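Local coordinates for protein quinone oxidoreductase 1 (Escherichia coli, PDB 1QOR) that catalyses the one-electron reduction of quinones to semiquinones with NADPH as the electron donor, working as a homodimer, at residues A111-F115 against E116-A120; I38-N41 against F42-Y46. All blocks are in the same frame, centred on the assembly; numbering follows the deposited sequence.

Contact 1: A111-F115 against E116-A120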
loop_
_atom_site.group_PDB
_atom_site.type_symbol
_atom_site.label_atom_id
_atom_site.label_comp_id
_atom_site.label_asym_id
_atom_site.label_seq_id
_atom_site.Cartn_x
_atom_site.Cartn_y
_atom_site.Cartn_z
ATOM N N ALA A 111 27.943 -27.818 -2.838
ATOM C CA ALA A 111 28.543 -28.793 -1.933
ATOM C C ALA A 111 28.740 -28.266 -0.538
ATOM O O ALA A 111 28.535 -28.993 0.428
ATOM C CB ALA A 111 29.873 -29.265 -2.481
ATOM N N ALA A 112 29.121 -27.002 -0.420
ATOM C CA ALA A 112 29.376 -26.405 0.887
ATOM C C ALA A 112 28.154 -26.256 1.776
ATOM O O ALA A 112 28.258 -25.902 2.964
ATOM C CB ALA A 112 30.018 -25.055 0.702
ATOM N N ILE A 113 26.978 -26.477 1.212
ATOM C CA ILE A 113 25.794 -26.285 2.012
ATOM C C ILE A 113 25.129 -27.597 2.309
ATOM O O ILE A 113 24.826 -28.349 1.392
ATOM C CB ILE A 113 24.859 -25.263 1.330
ATOM C CG1 ILE A 113 25.650 -23.939 1.126
ATOM C CG2 ILE A 113 23.580 -25.027 2.203
ATOM C CD1 ILE A 113 24.908 -22.870 0.439
ATOM N N SER A 114 24.972 -27.891 3.601
ATOM C CA SER A 114 24.352 -29.123 4.033
ATOM C C SER A 114 22.820 -29.128 3.860
ATOM O O SER A 114 22.177 -28.069 3.832
ATOM C CB SER A 114 24.688 -29.353 5.482
ATOM O OG SER A 114 23.804 -28.646 6.306
ATOM N N PHE A 115 22.230 -30.321 3.871
ATOM C CA PHE A 115 20.784 -30.452 3.700
ATOM C C PHE A 115 20.058 -29.783 4.829
ATOM O O PHE A 115 19.034 -29.154 4.585
ATOM C CB PHE A 115 20.334 -31.920 3.580
ATOM C CG PHE A 115 20.750 -32.563 2.299
ATOM C CD1 PHE A 115 20.506 -31.944 1.099
ATOM C CD2 PHE A 115 21.374 -33.797 2.299
ATOM C CE1 PHE A 115 20.882 -32.551 -0.110
ATOM C CE2 PHE A 115 21.748 -34.407 1.112
ATOM C CZ PHE A 115 21.505 -33.785 -0.092
ATOM N N GLU A 116 20.597 -29.890 6.049
ATOM C CA GLU A 116 19.979 -29.271 7.219
ATOM C C GLU A 116 20.076 -27.743 7.160
ATOM O O GLU A 116 19.188 -27.045 7.668
ATOM C CB GLU A 116 20.648 -29.760 8.492
ATOM C CG GLU A 116 20.526 -31.255 8.730
ATOM C CD GLU A 116 20.715 -31.645 10.202
ATOM O OE1 GLU A 116 21.242 -30.824 10.992
ATOM O OE2 GLU A 116 20.316 -32.778 10.572
ATOM N N GLN A 117 21.152 -27.225 6.555
ATOM C CA GLN A 117 21.333 -25.777 6.440
ATOM C C GLN A 117 20.395 -25.233 5.401
ATOM O O GLN A 117 19.866 -24.129 5.545
ATOM C CB GLN A 117 22.744 -25.401 6.000
ATOM C CG GLN A 117 23.789 -25.539 7.060
ATOM C CD GLN A 117 25.174 -25.261 6.498
ATOM O OE1 GLN A 117 25.575 -25.826 5.465
ATOM N NE2 GLN A 117 25.894 -24.348 7.139
ATOM N N ALA A 118 20.237 -26.004 4.332
ATOM C CA ALA A 118 19.385 -25.633 3.220
ATOM C C ALA A 118 17.905 -25.588 3.628
ATOM O O ALA A 118 17.228 -24.584 3.389
ATOM C CB ALA A 118 19.615 -26.587 2.064
ATOM N N ALA A 119 17.428 -26.624 4.310
ATOM C CA ALA A 119 16.035 -26.679 4.748
ATOM C C ALA A 119 15.751 -25.710 5.911
ATOM O O ALA A 119 14.578 -25.489 6.294
ATOM C CB ALA A 119 15.662 -28.117 5.159
ATOM N N ALA A 120 16.806 -25.188 6.540
ATOM C CA ALA A 120 16.603 -24.259 7.640
ATOM C C ALA A 120 16.469 -22.813 7.091
ATOM O O ALA A 120 15.934 -21.899 7.757
ATOM C CB ALA A 120 17.819 -24.328 8.611
HETATM O O HOH W 1 28.037 -27.103 5.847
HETATM O O HOH W 2 27.947 -23.737 4.714
#
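Gln-117 reaches back from the first turn of helix 115-135 to the loop that leads into it. Its CB packs on the methyl CG2 of Ile-113 at 3.9 Å, the two side chains crossing at about a right angle. Gln-117 CG lies 3.2 Å from Ser-114 OG. This placement follows from chi1 of -75°, with CG anti to the carbonyl carbon, and from an extended chain beyond it that carries the amide past the hydroxyl. Gln-117 OE1 then accepts from Ser-114 N at 2.8 Å. The bond is nearly straight, and the donor sits in the carbonyl plane on a lone pair of OE1. In return, the backbone N of Gln-117 donates to Ser-114 OG at 3.0 Å. This exchange is a capping box, with Ser-114 as the N-cap. Water 1 donates to both OE1 and Ala-112 O. Water 2 donates to Ala-112 O and accepts from Gln-117 NE2 at 3.2 Å, so both ends of the amide are tied to one loop carbonyl. Beyond the box, helix bonds follow: Ala-118 N donates to Ser-114 O at 2.9 Å and Ala-119 N to Phe-115 O. The Phe-115 ring leaves this site for strand 65-72 and makes a cation-pi contact with Arg-84. Glu-116 OE1 forms a salt bridge with Lys-301. Replacing Gln-117 with an alanine would probably leave the N-H of Ser-114 without its acceptor and both waters without their second anchor. The chemistry is that of a helix start closed by neutral groups: the hydroxyl takes a first-turn N-H, and the amide oxygen takes the N-H of the cap residue itself.

Contact 2: I38-N41 against F42-Y46. With NDP (NADPH dihydro-nicotinamide-adenine-dinucleotide phosphate), chain D.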
loop_
_atom_site.group_PDB
_atom_site.type_symbol
_atom_site.label_atom_id
_atom_site.label_comp_id
_atom_site.label_asym_id
_atom_site.label_seq_id
_atom_site.Cartn_x
_atom_site.Cartn_y
_atom_site.Cartn_z
ATOM N N ILE A 38 13.639 -31.430 6.213
ATOM C CA ILE A 38 12.375 -30.765 5.860
ATOM C C ILE A 38 12.189 -29.470 6.674
ATOM O O ILE A 38 12.239 -29.498 7.908
ATOM C CB ILE A 38 11.164 -31.733 6.194
ATOM C CG1 ILE A 38 11.343 -33.076 5.460
ATOM C CG2 ILE A 38 9.783 -31.073 5.866
ATOM C CD1 ILE A 38 10.393 -34.169 5.937
ATOM N N GLY A 39 11.924 -28.361 5.995
ATOM C CA GLY A 39 11.738 -27.121 6.710
ATOM C C GLY A 39 10.355 -27.008 7.316
ATOM O O GLY A 39 9.393 -27.623 6.826
ATOM N N ILE A 40 10.265 -26.303 8.439
ATOM C CA ILE A 40 8.998 -26.034 9.101
ATOM C C ILE A 40 8.779 -24.526 8.881
ATOM O O ILE A 40 9.718 -23.710 8.995
ATOM C CB ILE A 40 9.057 -26.357 10.606
ATOM C CG1 ILE A 40 9.267 -27.877 10.779
ATOM C CG2 ILE A 40 7.778 -25.827 11.341
ATOM C CD1 ILE A 40 9.514 -28.319 12.183
ATOM N N ASN A 41 7.559 -24.148 8.548
ATOM C CA ASN A 41 7.286 -22.743 8.267
ATOM C C ASN A 41 5.973 -22.367 8.904
ATOM O O ASN A 41 5.042 -23.207 8.987
ATOM C CB ASN A 41 7.283 -22.497 6.759
ATOM C CG ASN A 41 8.679 -22.536 6.171
ATOM O OD1 ASN A 41 9.458 -21.604 6.339
ATOM N ND2 ASN A 41 9.003 -23.606 5.461
ATOM N N PHE A 42 5.867 -21.113 9.337
ATOM C CA PHE A 42 4.640 -20.720 10.004
ATOM C C PHE A 42 3.412 -20.890 9.093
ATOM O O PHE A 42 2.347 -21.248 9.575
ATOM C CB PHE A 42 4.738 -19.310 10.604
ATOM C CG PHE A 42 3.973 -19.162 11.891
ATOM C CD1 PHE A 42 2.588 -18.947 11.880
ATOM C CD2 PHE A 42 4.620 -19.299 13.106
ATOM C CE1 PHE A 42 1.876 -18.879 13.057
ATOM C CE2 PHE A 42 3.927 -19.232 14.309
ATOM C CZ PHE A 42 2.562 -19.027 14.301
ATOM N N ILE A 43 3.554 -20.683 7.785
ATOM C CA ILE A 43 2.411 -20.885 6.890
ATOM C C ILE A 43 1.865 -22.341 7.007
ATOM O O ILE A 43 0.662 -22.575 6.814
ATOM C CB ILE A 43 2.765 -20.529 5.423
ATOM C CG1 ILE A 43 1.516 -20.590 4.521
ATOM C CG2 ILE A 43 3.896 -21.438 4.894
ATOM C CD1 ILE A 43 1.767 -20.066 3.091
ATOM N N ASP A 44 2.714 -23.291 7.428
ATOM C CA ASP A 44 2.263 -24.679 7.579
ATOM C C ASP A 44 1.103 -24.724 8.578
ATOM O O ASP A 44 0.160 -25.526 8.418
ATOM C CB ASP A 44 3.388 -25.612 8.062
ATOM C CG ASP A 44 4.590 -25.640 7.128
ATOM O OD1 ASP A 44 4.484 -25.211 5.955
ATOM O OD2 ASP A 44 5.656 -26.114 7.577
ATOM N N THR A 45 1.171 -23.889 9.613
ATOM C CA THR A 45 0.095 -23.866 10.600
ATOM C C THR A 45 -1.199 -23.156 10.050
ATOM O O THR A 45 -2.303 -23.415 10.532
ATOM C CB THR A 45 0.527 -23.166 11.948
ATOM O OG1 THR A 45 0.741 -21.760 11.719
ATOM C CG2 THR A 45 1.793 -23.803 12.554
ATOM N N TYR A 46 -1.063 -22.220 9.117
ATOM C CA TYR A 46 -2.236 -21.533 8.571
ATOM C C TYR A 46 -3.079 -22.568 7.758
ATOM O O TYR A 46 -4.340 -22.576 7.797
ATOM C CB TYR A 46 -1.823 -20.410 7.620
ATOM C CG TYR A 46 -0.976 -19.307 8.209
ATOM C CD1 TYR A 46 -1.007 -19.005 9.578
ATOM C CD2 TYR A 46 -0.096 -18.577 7.388
ATOM C CE1 TYR A 46 -0.163 -18.005 10.115
ATOM C CE2 TYR A 46 0.744 -17.580 7.906
ATOM C CZ TYR A 46 0.715 -17.299 9.268
ATOM O OH TYR A 46 1.591 -16.347 9.768
HETATM P PA NDP D . 8.883 -17.689 13.471
HETATM O O1A NDP D . 9.925 -18.722 13.699
HETATM O O2A NDP D . 9.310 -16.275 13.304
HETATM O O5B NDP D . 7.755 -17.799 14.529
HETATM C C5B NDP D . 6.768 -16.817 14.707
HETATM C C4B NDP D . 7.221 -15.867 15.774
HETATM O O4B NDP D . 6.280 -14.810 15.645
HETATM C C3B NDP D . 7.106 -16.335 17.231
HETATM O O3B NDP D . 8.294 -17.086 17.596
HETATM C C2B NDP D . 6.788 -15.042 17.967
HETATM O O2B NDP D . 8.014 -14.474 18.412
HETATM C C1B NDP D . 6.060 -14.140 16.877
HETATM N N9A NDP D . 4.682 -14.002 17.373
HETATM C C8A NDP D . 4.074 -12.892 17.795
HETATM N N7A NDP D . 2.836 -13.183 18.212
HETATM C C5A NDP D . 2.720 -14.479 18.031
HETATM C C6A NDP D . 1.600 -15.235 18.357
HETATM N N6A NDP D . 0.503 -14.711 18.889
HETATM N N1A NDP D . 1.696 -16.542 18.112
HETATM C C2A NDP D . 2.809 -17.117 17.577
HETATM N N3A NDP D . 3.880 -16.381 17.273
HETATM C C4A NDP D . 3.849 -15.037 17.509
HETATM O O3 NDP D . 8.244 -18.144 12.087
HETATM P PN NDP D . 8.712 -18.175 10.579
HETATM O O1N NDP D . 10.129 -17.687 10.411
HETATM O O2N NDP D . 8.320 -19.508 9.984
HETATM O O5D NDP D . 7.678 -17.042 9.979
HETATM C C5D NDP D . 7.581 -15.702 10.441
HETATM C C4D NDP D . 6.407 -15.008 9.836
HETATM O O4D NDP D . 6.644 -14.750 8.434
HETATM C C3D NDP D . 5.114 -15.810 9.917
HETATM O O3D NDP D . 4.021 -14.945 10.240
HETATM C C2D NDP D . 5.001 -16.362 8.479
HETATM O O2D NDP D . 3.676 -16.698 8.152
HETATM C C1D NDP D . 5.487 -15.221 7.633
HETATM N N1N NDP D . 6.146 -15.463 6.321
HETATM C C2N NDP D . 5.750 -14.739 5.224
HETATM C C3N NDP D . 6.385 -14.973 4.017
HETATM C C7N NDP D . 6.012 -14.172 2.776
HETATM O O7N NDP D . 6.598 -14.339 1.713
HETATM N N7N NDP D . 5.035 -13.306 2.953
HETATM C C4N NDP D . 7.403 -15.904 3.896
HETATM C C5N NDP D . 7.796 -16.631 5.027
HETATM C C6N NDP D . 7.152 -16.405 6.231
HETATM P P2B NDP D . 8.069 -13.508 19.767
HETATM O O1X NDP D . 9.422 -12.913 19.737
HETATM O O2X NDP D . 7.000 -12.517 19.591
HETATM O O3X NDP D . 7.817 -14.454 20.871
HETATM O O HOH W 3 6.737 -25.443 4.290
#
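Asp-44 OD2 is gripped by two groups, Asn-41 N at 2.9 Å and Tyr-95 OH. The Asn-41 N-H meets it from above the carboxylate plane. Chi1 of -59° sets the carboxylate beside its own backbone N, bringing OD2 to Asn-41 N. A backbone bond runs the other way, from Asp-44 N to Asn-41 O at 2.8 Å. Water 3 links OD1 to Asn-41 ND2. The Asn-41 amide is held further by Lys-124 and Glu-64. Within the helix, Phe-42 O accepts from Thr-45 OG1 at 2.7 Å and from Thr-45 N at 2.9 Å. The hydroxyl lies in the carbonyl plane. The same oxygen sits 3.9 Å above the Tyr-46 ring, over its centre. The bonds between Asn-41 and Asp-44 probably help hold the turn that presents Phe-42 N to the coenzyme, where it donates to NDP O2N at 3.0 Å. The Phe-42 side chain runs along the NADPH, with CD2 3.7 Å from NDP C5B and CZ near the adenine. Tyr-46 OH donates to NDP O2D at 2.7 Å. The arrangement is a strand-to-helix turn of the GroES-like domain, forming one wall of the NADPH site.

Overall arrangement
Both contacts are local turns where the chain enters a helix, and in each a polar side chain of the first turn takes a backbone N-H from just before it. Their settings differ. Contact 1 is partly buried and lies further from the chain centre; its acceptor is a neutral amide, and two waters bridge that amide to Ala-112 O. Contact 2 is buried near the middle; its acceptor is a carboxylate. It has one bridging water, but charged side chains hold it further and it binds the coenzyme directly. Their centres are 18 Å apart, yet they touch where Ala-119 CB packs on Gly-39 N at 3.8 Å. Helix 115-135 thus lies against strand 37-39, and strand 324-326 touches residues of both contacts.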